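Local coordinates for LRR receptor-like serine/threonine-protein kinase RGI3 (Arabidopsis thaliana, PDB 5HZ0), which acts as a receptor kinase for RGF peptide hormones, which maintain the root stem cell niche, through its leucine-rich repeat ectodomain, at residues Lys368-Leu373 with Thr377-Leu382; Gln577-Leu582 with Ser621-Tyr626. The protein carries 5 engineered substitutions. All coordinates share one frame; numbering follows the deposited sequence.

Contact 1 of 2, residues Lys368-Leu373 with Thr377-Leu382. With NAG (2-acetamido-2-deoxy-beta-D-glucopyranose), chain C.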
ATOM      1  N   LYS A 368     -20.109   0.883  21.931  1.00  7.00           N
ATOM      2  CA  LYS A 368     -19.087   1.126  22.941  1.00  3.27           C
ATOM      3  C   LYS A 368     -18.077  -0.012  22.967  1.00  7.47           C
ATOM      4  O   LYS A 368     -16.873   0.206  23.139  1.00  3.26           O
ATOM      5  CB  LYS A 368     -19.763   1.297  24.309  1.00 24.16           C
ATOM      6  CG  LYS A 368     -20.812   2.441  24.299  1.00 71.19           C
ATOM      7  CD  LYS A 368     -21.129   2.978  25.717  1.00 66.29           C
ATOM      8  CE  LYS A 368     -21.528   4.468  25.686  1.00 57.54           C
ATOM      9  NZ  LYS A 368     -21.697   5.037  27.065  1.00 50.90           N
ATOM     10  N   GLU A 369     -18.572  -1.221  22.741  1.00  2.96           N
ATOM     11  CA  GLU A 369     -17.776  -2.419  22.945  1.00  9.48           C
ATOM     12  C   GLU A 369     -16.581  -2.487  22.005  1.00  8.59           C
ATOM     13  O   GLU A 369     -15.559  -3.060  22.337  1.00 15.83           O
ATOM     14  CB  GLU A 369     -18.647  -3.687  22.847  1.00  6.61           C
ATOM     15  CG  GLU A 369     -19.769  -3.762  23.886  1.00  5.98           C
ATOM     16  CD  GLU A 369     -21.073  -3.108  23.419  1.00 19.39           C
ATOM     17  OE1 GLU A 369     -21.035  -2.203  22.547  1.00 13.94           O
ATOM     18  OE2 GLU A 369     -22.149  -3.508  23.922  1.00 24.30           O
ATOM     19  N   ILE A 370     -16.695  -1.881  20.839  1.00 10.32           N
ATOM     20  CA  ILE A 370     -15.598  -1.921  19.886  1.00  9.46           C
ATOM     21  C   ILE A 370     -14.352  -1.236  20.451  1.00 11.92           C
ATOM     22  O   ILE A 370     -13.226  -1.582  20.099  1.00  8.05           O
ATOM     23  CB  ILE A 370     -16.018  -1.335  18.521  1.00 14.20           C
ATOM     24  CG1 ILE A 370     -15.841  -2.386  17.427  1.00 19.19           C
ATOM     25  CG2 ILE A 370     -15.233  -0.084  18.183  1.00 15.96           C
ATOM     26  CD1 ILE A 370     -16.812  -3.544  17.522  1.00 20.65           C
ATOM     27  N   PHE A 371     -14.558  -0.292  21.363  1.00 19.76           N
ATOM     28  CA  PHE A 371     -13.446   0.433  21.973  1.00 19.48           C
ATOM     29  C   PHE A 371     -12.807  -0.382  23.113  1.00 20.24           C
ATOM     30  O   PHE A 371     -11.786   0.008  23.687  1.00 16.00           O
ATOM     31  CB  PHE A 371     -13.908   1.812  22.466  1.00 17.72           C
ATOM     32  CG  PHE A 371     -14.188   2.802  21.351  1.00 21.38           C
ATOM     33  CD1 PHE A 371     -13.142   3.383  20.636  1.00 23.21           C
ATOM     34  CD2 PHE A 371     -15.485   3.170  21.036  1.00 21.04           C
ATOM     35  CE1 PHE A 371     -13.387   4.299  19.627  1.00 16.93           C
ATOM     36  CE2 PHE A 371     -15.735   4.094  20.023  1.00 21.18           C
ATOM     37  CZ  PHE A 371     -14.684   4.655  19.320  1.00 16.22           C
ATOM     38  N   GLY A 372     -13.413  -1.520  23.434  1.00 20.92           N
ATOM     39  CA  GLY A 372     -12.852  -2.426  24.420  1.00 16.26           C
ATOM     40  C   GLY A 372     -11.731  -3.286  23.853  1.00 16.52           C
ATOM     41  O   GLY A 372     -11.057  -4.005  24.592  1.00 14.57           O
ATOM     42  N   LEU A 373     -11.523  -3.226  22.537  1.00 12.02           N
ATOM     43  CA  LEU A 373     -10.459  -4.018  21.936  1.00  7.15           C
ATOM     44  C   LEU A 373      -9.093  -3.453  22.346  1.00 10.61           C
ATOM     45  O   LEU A 373      -8.807  -2.267  22.147  1.00  8.81           O
ATOM     46  CB  LEU A 373     -10.629  -4.106  20.416  1.00  6.41           C
ATOM     47  CG  LEU A 373     -11.971  -4.722  19.979  1.00  9.00           C
ATOM     48  CD1 LEU A 373     -12.270  -4.479  18.507  1.00  3.97           C
ATOM     49  CD2 LEU A 373     -12.006  -6.203  20.270  1.00  5.66           C
ATOM     50  N   THR A 377      -5.379  -1.143  16.514  1.00  4.48           N
ATOM     51  CA  THR A 377      -4.579   0.034  16.126  1.00  9.39           C
ATOM     52  C   THR A 377      -5.317   1.024  15.234  1.00 12.19           C
ATOM     53  O   THR A 377      -5.115   2.237  15.321  1.00 10.26           O
ATOM     54  CB  THR A 377      -3.225  -0.335  15.480  1.00  5.24           C
ATOM     55  OG1 THR A 377      -3.451  -1.002  14.238  1.00 10.88           O
ATOM     56  CG2 THR A 377      -2.435  -1.248  16.405  1.00  7.82           C
ATOM     57  N   LYS A 378      -6.143   0.488  14.344  1.00 13.37           N
ATOM     58  CA  LYS A 378      -6.789   1.300  13.325  1.00  9.54           C
ATOM     59  C   LYS A 378      -8.291   1.139  13.373  1.00  7.73           C
ATOM     60  O   LYS A 378      -8.813   0.028  13.240  1.00  2.12           O
ATOM     61  CB  LYS A 378      -6.284   0.910  11.944  1.00  6.63           C
ATOM     62  CG  LYS A 378      -4.814   1.160  11.738  1.00  5.58           C
ATOM     63  CD  LYS A 378      -4.427   0.683  10.353  1.00  6.97           C
ATOM     64  CE  LYS A 378      -2.966   0.929  10.057  1.00  7.07           C
ATOM     65  NZ  LYS A 378      -2.618   0.224   8.798  1.00 12.24           N
ATOM     66  N   LEU A 379      -8.978   2.258  13.570  1.00  2.35           N
ATOM     67  CA  LEU A 379     -10.434   2.274  13.493  1.00 18.64           C
ATOM     68  C   LEU A 379     -10.840   3.343  12.469  1.00 14.32           C
ATOM     69  O   LEU A 379     -10.633   4.550  12.683  1.00 15.91           O
ATOM     70  CB  LEU A 379     -11.045   2.540  14.876  1.00  2.24           C
ATOM     71  CG  LEU A 379     -12.567   2.608  15.022  1.00  4.32           C
ATOM     72  CD1 LEU A 379     -13.205   1.419  14.349  1.00  5.88           C
ATOM     73  CD2 LEU A 379     -13.031   2.692  16.505  1.00  5.28           C
ATOM     74  N   LEU A 380     -11.386   2.894  11.341  1.00 10.92           N
ATOM     75  CA  LEU A 380     -11.768   3.812  10.272  1.00  6.95           C
ATOM     76  C   LEU A 380     -13.213   3.579   9.890  1.00 10.42           C
ATOM     77  O   LEU A 380     -13.563   2.576   9.257  1.00  2.00           O
ATOM     78  CB  LEU A 380     -10.870   3.571   9.071  1.00  7.51           C
ATOM     79  CG  LEU A 380      -9.392   3.488   9.465  1.00 13.33           C
ATOM     80  CD1 LEU A 380      -8.552   2.873   8.359  1.00 20.23           C
ATOM     81  CD2 LEU A 380      -8.857   4.864   9.859  1.00  2.18           C
ATOM     82  N   LEU A 381     -14.039   4.508  10.365  1.00  2.00           N
ATOM     83  CA  LEU A 381     -15.484   4.570  10.158  1.00  7.68           C
ATOM     84  C   LEU A 381     -15.956   5.743   9.268  1.00 12.04           C
ATOM     85  O   LEU A 381     -17.146   6.090   9.261  1.00  2.00           O
ATOM     86  CB  LEU A 381     -16.217   4.537  11.504  1.00  2.00           C
ATOM     87  CG  LEU A 381     -15.933   3.364  12.448  1.00  2.00           C
ATOM     88  CD1 LEU A 381     -16.853   3.465  13.643  1.00  8.03           C
ATOM     89  CD2 LEU A 381     -16.091   2.010  11.772  1.00  3.01           C
ATOM     90  N   LEU A 382     -15.006   6.427   8.639  1.00  5.71           N
ATOM     91  CA  LEU A 382     -15.291   7.667   7.932  1.00  4.49           C
ATOM     92  C   LEU A 382     -16.311   7.527   6.803  1.00  6.38           C
ATOM     93  O   LEU A 382     -16.484   6.452   6.235  1.00  6.22           O
ATOM     94  CB  LEU A 382     -14.002   8.372   7.469  1.00  5.16           C
ATOM     95  CG  LEU A 382     -13.086   7.805   6.381  1.00  6.37           C
ATOM     96  CD1 LEU A 382     -13.515   8.225   4.973  1.00  2.00           C
ATOM     97  CD2 LEU A 382     -11.665   8.236   6.641  1.00  2.21           C
TER
HETATM   98  C1  NAG C   1     -14.135   0.633  29.696  1.00 17.02           C
HETATM   99  C2  NAG C   1     -15.262  -0.392  29.577  1.00 19.29           C
HETATM  100  C3  NAG C   1     -16.307  -0.238  30.677  1.00 24.83           C
HETATM  101  C4  NAG C   1     -15.605  -0.211  32.031  1.00 29.70           C
HETATM  102  C5  NAG C   1     -14.577   0.917  32.009  1.00 29.39           C
HETATM  103  C6  NAG C   1     -13.919   1.119  33.371  1.00 29.34           C
HETATM  104  C7  NAG C   1     -15.769  -1.248  27.372  1.00 19.29           C
HETATM  105  C8  NAG C   1     -16.578  -1.109  26.113  1.00 21.33           C
HETATM  106  N2  NAG C   1     -15.910  -0.294  28.285  1.00 16.05           N
HETATM  107  O3  NAG C   1     -17.268  -1.277  30.587  1.00 21.11           O
HETATM  108  O4  NAG C   1     -16.515  -0.002  33.090  1.00 31.84           O
HETATM  109  O5  NAG C   1     -13.608   0.674  31.008  1.00 22.60           O
HETATM  110  O6  NAG C   1     -13.760  -0.123  34.028  1.00 36.23           O
HETATM  111  O7  NAG C   1     -15.013  -2.201  27.519  1.00 21.63           O
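Leu-379 meets Ile-370 and Phe-371 in the interior of the leucine-rich repeat solenoid of the extracellular domain. The 3-10 turn 369-372 lies in predicted repeat 16. The short strand 378-380 lies in predicted repeat 17. The contact is therefore a step from one coil to the next.

Leu-379 can be followed outward from its backbone. From CB, which points towards the turn, CG stands anti to the backbone N (chi1 180°), and the branch point is carried away from the strand. At CG the side chain divides. Leu-379 CD1 stays near its own segment, 3.9 Å from CD2 of Leu-381. Leu-379 CD2 does the touching across the contact. It lies 3.9 Å from CG2 of Ile-370 and 3.5 Å from CE1 of Phe-371. The same methyl is 3.8 Å from CZ of Phe-371, so it lies nearest the CE1 and CZ atoms and meets the ring obliquely. The Phe-371 and Leu-379 side chains cross at about a right angle. The nearest CA atoms, those of Phe-371 and Leu-379, are 9.2 Å apart, and the side chains bridge that distance. Leu-403 on strand 402-404 packs on Leu-379, and Ile-355 on strand 354-356 packs on Ile-370.

The strand side faces the hormone and the turn side faces a sugar. Residues 378-382 form one of the peptide-recognition motifs; of these, Lys-378, Leu-380 and Leu-382 reach the bound peptide. Lys-378 NZ is hydrogen-bonded to it, and the two leucines pack on it. Beyond the turn lies a glycan, probably carried by Asn-396 and also hydrogen-bonded to Asp-393. Its acetamido methyl, NAG C8, rests against the turn, 3.3 Å from Lys-368 O and 3.6 Å from Glu-369 CA.

Contact 2 of 2, residues Gln577-Leu582 with Ser621-Tyr626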
ATOM      1  N   GLN A 577      -8.512  45.652   6.370  1.00 16.65           N
ATOM      2  CA  GLN A 577      -8.331  47.109   6.356  1.00 16.70           C
ATOM      3  C   GLN A 577      -6.908  47.598   6.077  1.00 20.38           C
ATOM      4  O   GLN A 577      -6.564  48.722   6.417  1.00 27.44           O
ATOM      5  CB  GLN A 577      -8.956  47.773   7.577  1.00 18.56           C
ATOM      6  CG  GLN A 577     -10.473  47.771   7.523  1.00 20.48           C
ATOM      7  CD  GLN A 577     -11.089  47.768   8.903  1.00 31.75           C
ATOM      8  OE1 GLN A 577     -11.574  46.737   9.373  1.00 34.17           O
ATOM      9  NE2 GLN A 577     -11.064  48.922   9.566  1.00 35.84           N
ATOM     10  N   LEU A 578      -6.060  46.708   5.581  1.00 12.03           N
ATOM     11  CA  LEU A 578      -4.646  47.003   5.337  1.00 12.68           C
ATOM     12  C   LEU A 578      -4.371  48.257   4.473  1.00 16.67           C
ATOM     13  O   LEU A 578      -5.090  48.535   3.505  1.00 12.80           O
ATOM     14  CB  LEU A 578      -3.975  45.766   4.715  1.00 17.96           C
ATOM     15  CG  LEU A 578      -3.470  44.656   5.663  1.00 19.57           C
ATOM     16  CD1 LEU A 578      -4.431  44.438   6.765  1.00 24.84           C
ATOM     17  CD2 LEU A 578      -3.169  43.329   4.954  1.00 15.04           C
ATOM     18  N   THR A 579      -3.329  49.010   4.835  1.00 16.93           N
ATOM     19  CA  THR A 579      -2.949  50.226   4.090  1.00 18.87           C
ATOM     20  C   THR A 579      -1.479  50.285   3.702  1.00 16.93           C
ATOM     21  O   THR A 579      -0.700  49.359   3.977  1.00 15.68           O
ATOM     22  CB  THR A 579      -3.242  51.553   4.861  1.00 16.84           C
ATOM     23  OG1 THR A 579      -2.678  51.499   6.182  1.00 16.82           O
ATOM     24  CG2 THR A 579      -4.737  51.849   4.936  1.00 17.18           C
ATOM     25  N   GLY A 580      -1.112  51.401   3.071  1.00 17.74           N
ATOM     26  CA  GLY A 580       0.239  51.616   2.598  1.00 16.20           C
ATOM     27  C   GLY A 580       0.407  50.916   1.276  1.00 15.90           C
ATOM     28  O   GLY A 580      -0.574  50.559   0.646  1.00 15.24           O
ATOM     29  N   ASN A 581       1.648  50.721   0.855  1.00 24.26           N
ATOM     30  CA  ASN A 581       1.923  50.072  -0.414  1.00 21.96           C
ATOM     31  C   ASN A 581       2.473  48.658  -0.280  1.00 19.44           C
ATOM     32  O   ASN A 581       2.545  48.115   0.815  1.00 21.43           O
ATOM     33  CB  ASN A 581       2.819  50.944  -1.299  1.00 22.28           C
ATOM     34  CG  ASN A 581       4.219  51.104  -0.746  1.00 24.41           C
ATOM     35  OD1 ASN A 581       4.989  50.151  -0.718  1.00 17.91           O
ATOM     36  ND2 ASN A 581       4.566  52.324  -0.334  1.00 19.67           N
ATOM     37  N   LEU A 582       2.803  48.047  -1.410  1.00 21.84           N
ATOM     38  CA  LEU A 582       3.280  46.665  -1.444  1.00 15.78           C
ATOM     39  C   LEU A 582       4.787  46.466  -1.559  1.00 23.01           C
ATOM     40  O   LEU A 582       5.237  45.345  -1.761  1.00 34.29           O
ATOM     41  CB  LEU A 582       2.548  45.869  -2.526  1.00 18.97           C
ATOM     42  CG  LEU A 582       1.033  45.907  -2.324  1.00 21.13           C
ATOM     43  CD1 LEU A 582       0.321  45.166  -3.434  1.00 26.53           C
ATOM     44  CD2 LEU A 582       0.637  45.353  -0.937  1.00 18.97           C
ATOM     45  N   SER A 621     -10.505  47.155  -6.172  1.00 15.29           N
ATOM     46  CA  SER A 621     -11.126  47.076  -4.847  1.00 17.35           C
ATOM     47  C   SER A 621     -10.292  47.729  -3.746  1.00 20.74           C
ATOM     48  O   SER A 621     -10.699  47.757  -2.587  1.00 27.44           O
ATOM     49  CB  SER A 621     -11.450  45.621  -4.466  1.00 16.20           C
ATOM     50  OG  SER A 621     -10.290  44.810  -4.515  1.00 18.45           O
ATOM     51  N   ASN A 622      -9.117  48.225  -4.108  1.00 10.48           N
ATOM     52  CA  ASN A 622      -8.262  48.942  -3.170  1.00 11.10           C
ATOM     53  C   ASN A 622      -8.450  50.470  -3.201  1.00 19.59           C
ATOM     54  O   ASN A 622      -9.432  50.970  -3.728  1.00 11.34           O
ATOM     55  CB  ASN A 622      -6.793  48.546  -3.346  1.00 11.53           C
ATOM     56  CG  ASN A 622      -6.470  47.227  -2.694  1.00 14.37           C
ATOM     57  OD1 ASN A 622      -6.211  47.167  -1.486  1.00 14.72           O
ATOM     58  ND2 ASN A 622      -6.477  46.156  -3.484  1.00 11.29           N
ATOM     59  N   ARG A 623      -7.528  51.202  -2.591  1.00 12.21           N
ATOM     60  CA  ARG A 623      -7.669  52.643  -2.480  1.00 16.98           C
ATOM     61  C   ARG A 623      -6.971  53.407  -3.614  1.00 13.16           C
ATOM     62  O   ARG A 623      -7.598  54.184  -4.309  1.00 14.52           O
ATOM     63  CB  ARG A 623      -7.170  53.114  -1.113  1.00 18.28           C
ATOM     64  CG  ARG A 623      -7.341  54.587  -0.868  1.00 20.47           C
ATOM     65  CD  ARG A 623      -6.698  54.989   0.437  1.00 37.10           C
ATOM     66  NE  ARG A 623      -7.364  54.409   1.603  1.00 52.69           N
ATOM     67  CZ  ARG A 623      -6.868  54.461   2.839  1.00 65.34           C
ATOM     68  NH1 ARG A 623      -5.699  55.058   3.067  1.00 67.52           N
ATOM     69  NH2 ARG A 623      -7.531  53.910   3.851  1.00 68.80           N
ATOM     70  N   GLY A 624      -5.654  53.282  -3.681  1.00 22.25           N
ATOM     71  CA  GLY A 624      -4.812  53.795  -4.757  1.00 14.13           C
ATOM     72  C   GLY A 624      -3.929  52.913  -5.632  1.00 14.18           C
ATOM     73  O   GLY A 624      -2.877  53.396  -6.020  1.00 14.81           O
ATOM     74  N   LEU A 625      -4.206  51.626  -5.821  1.00 13.60           N
ATOM     75  CA  LEU A 625      -3.204  50.756  -6.467  1.00 13.74           C
ATOM     76  C   LEU A 625      -3.136  50.877  -7.982  1.00 13.80           C
ATOM     77  O   LEU A 625      -4.166  50.890  -8.652  1.00 13.34           O
ATOM     78  CB  LEU A 625      -3.406  49.280  -6.092  1.00 13.16           C
ATOM     79  CG  LEU A 625      -2.920  48.810  -4.720  1.00 19.85           C
ATOM     80  CD1 LEU A 625      -3.155  47.319  -4.567  1.00 20.49           C
ATOM     81  CD2 LEU A 625      -1.449  49.137  -4.536  1.00 14.05           C
ATOM     82  N   TYR A 626      -1.928  50.953  -8.540  1.00 14.41           N
ATOM     83  CA  TYR A 626      -1.837  50.960 -10.006  1.00 14.48           C
ATOM     84  C   TYR A 626      -0.487  50.480 -10.511  1.00 16.85           C
ATOM     85  O   TYR A 626       0.508  50.649  -9.828  1.00 15.55           O
ATOM     86  CB  TYR A 626      -2.123  52.367 -10.566  1.00 14.83           C
ATOM     87  CG  TYR A 626      -1.071  53.382 -10.213  1.00 15.68           C
ATOM     88  CD1 TYR A 626      -1.023  53.941  -8.941  1.00 15.87           C
ATOM     89  CD2 TYR A 626      -0.107  53.767 -11.141  1.00 16.32           C
ATOM     90  CE1 TYR A 626      -0.056  54.861  -8.607  1.00 16.66           C
ATOM     91  CE2 TYR A 626       0.866  54.693 -10.811  1.00 17.12           C
ATOM     92  CZ  TYR A 626       0.878  55.239  -9.548  1.00 17.28           C
ATOM     93  OH  TYR A 626       1.836  56.145  -9.201  1.00 18.09           O
TER
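Arg-623 reaches Thr-579, and Leu-625 reaches Leu-582. Before them, Ser-621 and Asn-622 anchor the segment. Ser-621 OG is hydrogen-bonded to Tyr-598 N and Asp-618 O. Asn-622 ND2 is bonded to Ile-596 O and Asp-618 O.

Arg-623 follows, with CG anti to its backbone N (chi1 -177°) and the chain bent at chi3 (-66°). This lays the guanidinium obliquely by the methyl of Thr-579: NH2 of Arg-623 is 3.6 Å from CG2 of Thr-579, and NH1 is 3.8 Å from it. Only the methyl of the threonine meets the arginine, and its OG1 makes a weak bond to Gly-556 O. Arg-623 also has a long, weak ion pair with Asp-600 and touches a crystal neighbour, so its pose may owe something to the lattice.

At this point the chain is beyond strand 593-595, the last of the long series of solenoid strands, and forms the C-terminal end of the leucine-rich repeat domain. Gly-624 is tied by its backbone to Phe-601. Strand 624-627 then runs parallel to 604-605.

The end of the Leu-625 side chain comes towards 577-582, and its CD1 lies 4.2 Å from CD1 of Leu-582. Both leucines also rest on Leu-605, which lies on strand 604-605. Tyr-626 follows, with Gly-624 O in plane at its ring edge and its side chain on Asp-604.

From the N terminus the chain winds through many coils of the solenoid before reaching 368-373. Contact 1 closes a very short loop, with three residues between its segments, and joins one coil to the next in the middle part of the domain. The chain then continues through further coils. Contact 2 opens at 577-582 and closes a longer loop, with 38 residues between its segments, which includes strands 593-595 and 604-605 and helices 609-613 and 616-620. It ties the C-terminal end of the domain back to an earlier coil. The contacts follow in series, neither nested nor crossed. Their centres are about 53 Å apart and they do not touch.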